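Local coordinates for FHA domain-containing protein FhaA (Mycobacterium tuberculosis, PDB 3PO8), which regulates cell growth and peptidoglycan synthesis by binding MviN, and uses its FHA domain, the part described here, to recognise phosphorylated MviN and PknB, at residues Arg16-Gln19 / Leu20-Gly23; Gln78-Asp81 / Gly82-Ile85. All blocks are in the same frame, centred on the assembly; numbering follows the deposited sequence.

Contact 1. Residues Arg16-Gln19 / Leu20-Gly23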
# COMPACT_ATOMS: atom_id res chain seq x y z
N ARG A 16 2.71 -9.95 7.89
CA ARG A 16 3.14 -10.08 6.50
C ARG A 16 3.54 -8.74 5.88
O ARG A 16 2.82 -7.75 6.02
CB ARG A 16 2.04 -10.72 5.65
CG ARG A 16 2.49 -11.14 4.29
CD ARG A 16 1.58 -12.23 3.70
NE ARG A 16 0.21 -11.79 3.56
CZ ARG A 16 -0.35 -11.35 2.44
NH1 ARG A 16 0.35 -11.29 1.31
NH2 ARG A 16 -1.63 -11.01 2.45
N THR A 17 4.67 -8.75 5.17
CA THR A 17 5.35 -7.55 4.73
C THR A 17 5.66 -7.61 3.24
O THR A 17 5.94 -8.67 2.69
CB THR A 17 6.65 -7.38 5.53
OG1 THR A 17 6.32 -7.14 6.91
CG2 THR A 17 7.51 -6.25 5.03
N TYR A 18 5.60 -6.45 2.60
CA TYR A 18 5.99 -6.28 1.22
C TYR A 18 6.92 -5.08 1.10
O TYR A 18 6.64 -4.01 1.69
CB TYR A 18 4.74 -6.05 0.38
CG TYR A 18 5.05 -5.77 -1.07
CD1 TYR A 18 5.44 -6.78 -1.92
CD2 TYR A 18 4.99 -4.49 -1.56
CE1 TYR A 18 5.73 -6.51 -3.26
CE2 TYR A 18 5.28 -4.20 -2.89
CZ TYR A 18 5.65 -5.22 -3.73
OH TYR A 18 5.95 -4.99 -5.06
N GLN A 19 8.01 -5.26 0.38
CA GLN A 19 8.95 -4.19 0.13
C GLN A 19 8.71 -3.61 -1.25
O GLN A 19 8.70 -4.34 -2.23
CB GLN A 19 10.39 -4.70 0.26
CG GLN A 19 11.41 -3.59 0.20
CD GLN A 19 12.74 -3.98 0.78
OE1 GLN A 19 13.72 -4.06 0.05
NE2 GLN A 19 12.79 -4.21 2.08
N LEU A 20 8.58 -2.29 -1.33
CA LEU A 20 8.30 -1.66 -2.62
C LEU A 20 9.45 -1.90 -3.58
O LEU A 20 10.64 -1.83 -3.19
CB LEU A 20 8.08 -0.16 -2.53
CG LEU A 20 6.93 0.34 -1.68
CD1 LEU A 20 6.76 1.84 -1.86
CD2 LEU A 20 5.66 -0.37 -2.06
N ARG A 21 9.10 -2.17 -4.82
CA ARG A 21 10.06 -2.19 -5.91
C ARG A 21 9.93 -0.92 -6.72
O ARG A 21 8.89 -0.26 -6.71
CB ARG A 21 9.76 -3.39 -6.82
CG ARG A 21 9.75 -4.74 -6.09
CD ARG A 21 9.40 -5.91 -7.01
NE ARG A 21 8.26 -6.70 -6.52
CZ ARG A 21 7.56 -7.55 -7.27
NH1 ARG A 21 7.85 -7.75 -8.56
NH2 ARG A 21 6.54 -8.21 -6.73
N GLU A 22 10.98 -0.57 -7.45
CA GLU A 22 10.92 0.55 -8.36
C GLU A 22 9.81 0.31 -9.37
O GLU A 22 9.63 -0.79 -9.89
CB GLU A 22 12.27 0.71 -9.06
CG GLU A 22 12.36 1.88 -10.00
CD GLU A 22 13.74 2.06 -10.57
OE1 GLU A 22 14.73 1.70 -9.89
OE2 GLU A 22 13.82 2.57 -11.72
N GLY A 23 9.03 1.35 -9.63
CA GLY A 23 7.95 1.28 -10.55
C GLY A 23 6.62 1.20 -9.82
O GLY A 23 6.43 1.75 -8.74
O HOH W 1 13.04 -3.21 -3.20
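Y18 and Q19 meet L20 and R21 where the extended backbone of strand 17-19 runs on into a loop. This is an edge of the FHA beta-sandwich. Strand 17-19 is an outermost strand of the antiparallel sheet, and after this loop the chain enters strand 23-28 of the mixed sheet. The pairing with strand 4-10 goes past the strand end, since Y18 bonds by its backbone to L8 and L20 to V6.

The Y18 ring carries the contact. Its CG lies anti to the backbone N (chi1 176°), which sends the ring forward beside the residues that follow. L20 comes to the ring edge, with CD2 3.9 Å from Y18 CE2. The two side chains cross at about a right angle. L20 is buried and also touches I49 and W51 of strand 47-51, so it reaches across to the mixed sheet. The ring of F35 meets the Y18 ring, the two planes being nearly parallel.

R21 folds back towards the phenol. Its chain bends at chi3 (-125°), and NE comes to 3.2 Å from Y18 OH. The guanidinium and ring planes are 57° apart. Y18 OH is hydrogen-bonded to N25 OD1. The ND2 of the same N25 amide bonds to the carbonyl O of R21. One side chain of strand 23-28 thus ties the tyrosine and the loop together.

On the exposed side, Q19 stretches out from the strand end. A water spans the step to the next residue. It donates a bond of 2.8 Å to L20 O and a weak one of 3.4 Å to Q19 OE1. At the ring edge, R21 NH2 lies in the plane of the Y18 ring, 3.9 Å from CE1.

Contact 2. Residues Gln78-Asp81 / Gly82-Ile85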
# COMPACT_ATOMS: atom_id res chain seq x y z
N GLN A 78 1.03 11.28 -1.15
CA GLN A 78 2.45 11.03 -1.02
C GLN A 78 2.72 10.46 0.34
O GLN A 78 2.44 11.11 1.34
CB GLN A 78 3.24 12.31 -1.24
CG GLN A 78 4.74 12.07 -1.16
CD GLN A 78 5.55 13.22 -1.60
OE1 GLN A 78 5.25 13.85 -2.61
NE2 GLN A 78 6.64 13.48 -0.88
N LEU A 79 3.23 9.23 0.38
CA LEU A 79 3.37 8.51 1.62
C LEU A 79 4.56 9.04 2.41
O LEU A 79 5.57 9.46 1.84
CB LEU A 79 3.52 7.01 1.35
CG LEU A 79 2.28 6.28 0.87
CD1 LEU A 79 2.65 4.95 0.33
CD2 LEU A 79 1.25 6.08 2.00
N ALA A 80 4.43 8.97 3.72
CA ALA A 80 5.51 9.25 4.68
C ALA A 80 5.62 8.11 5.66
O ALA A 80 4.68 7.37 5.90
CB ALA A 80 5.23 10.53 5.45
N ASP A 81 6.80 8.01 6.28
CA ASP A 81 7.04 7.01 7.30
C ASP A 81 5.94 7.09 8.36
O ASP A 81 5.59 8.19 8.84
CB ASP A 81 8.41 7.27 7.91
CG ASP A 81 8.81 6.25 8.94
OD1 ASP A 81 8.86 5.06 8.64
OD2 ASP A 81 9.14 6.67 10.07
N GLY A 82 5.35 5.94 8.69
CA GLY A 82 4.33 5.84 9.71
C GLY A 82 2.91 5.94 9.22
O GLY A 82 1.99 5.80 10.02
N ASP A 83 2.73 6.22 7.93
CA ASP A 83 1.37 6.29 7.40
C ASP A 83 0.69 4.95 7.51
O ASP A 83 1.33 3.90 7.40
CB ASP A 83 1.35 6.76 5.95
CG ASP A 83 1.58 8.27 5.81
OD1 ASP A 83 1.63 9.02 6.82
OD2 ASP A 83 1.68 8.74 4.64
N VAL A 84 -0.61 4.99 7.76
CA VAL A 84 -1.41 3.79 7.86
C VAL A 84 -2.47 3.81 6.77
O VAL A 84 -3.33 4.72 6.71
CB VAL A 84 -2.03 3.60 9.26
CG1 VAL A 84 -2.85 2.34 9.30
CG2 VAL A 84 -0.91 3.53 10.30
N ILE A 85 -2.34 2.84 5.87
CA ILE A 85 -3.28 2.70 4.75
C ILE A 85 -4.41 1.77 5.15
O ILE A 85 -4.15 0.70 5.66
CB ILE A 85 -2.59 2.14 3.49
CG1 ILE A 85 -1.37 2.98 3.12
CG2 ILE A 85 -3.62 2.04 2.35
CD1 ILE A 85 -0.41 2.21 2.26
O HOH W 2 3.15 9.46 9.13
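L79, A80 and D81 meet G82, D83 and I85 round a type II beta turn, A80 to D83, which leads into strand 84-87 of the FHA beta-sandwich. G82 holds the third position of the turn. Its phi/psi of 94/-5° would press a CB against the carbonyl O of D81, which explains the glycine here.

D83 closes the turn by its backbone: D83 N bonds to A80 O at 3.0 Å. Its side chain then turns back to the residues that lead into the turn, with CG beside its own backbone N (chi1 -76°). D83 OD2 takes the A80 N-H at 2.9 Å from above the carboxylate plane. It also accepts from W77 NE1. D83 OD1 is bonded to N70 ND2. A water donates to D81 O and to D83 OD1, at 2.8 Å each. Several bonds thus fix this buried carboxylate and probably help it stay charged.

I85 follows on the strand. Its side chain and that of L79 both touch V94 and strands 56-60 and 47-51, so they belong to the packing between the sheets. The two meet directly where I85 CG1 lies 4.2 Å from L79 CD2.

In the fold
Contact 1 comes first along the chain and contact 2 follows in series. Their centres lie about 14 Å apart, and the nearest atoms are about 6 Å apart without touching. Both are linkers between the two sheets of the FHA sandwich. Residues 16-23 lead from the antiparallel sheet, at its outermost strand 17-19, to strand 23-28 of the mixed sheet. Residues 78-85 go the other way, from outermost strand 76-78 of the mixed sheet to strand 84-87 of the antiparallel one. In the antiparallel sheet, strands 4-10 and 90-98 lie between them. L20 and L79 both touch I49 of strand 47-51, so the two crossings share one sandwich core.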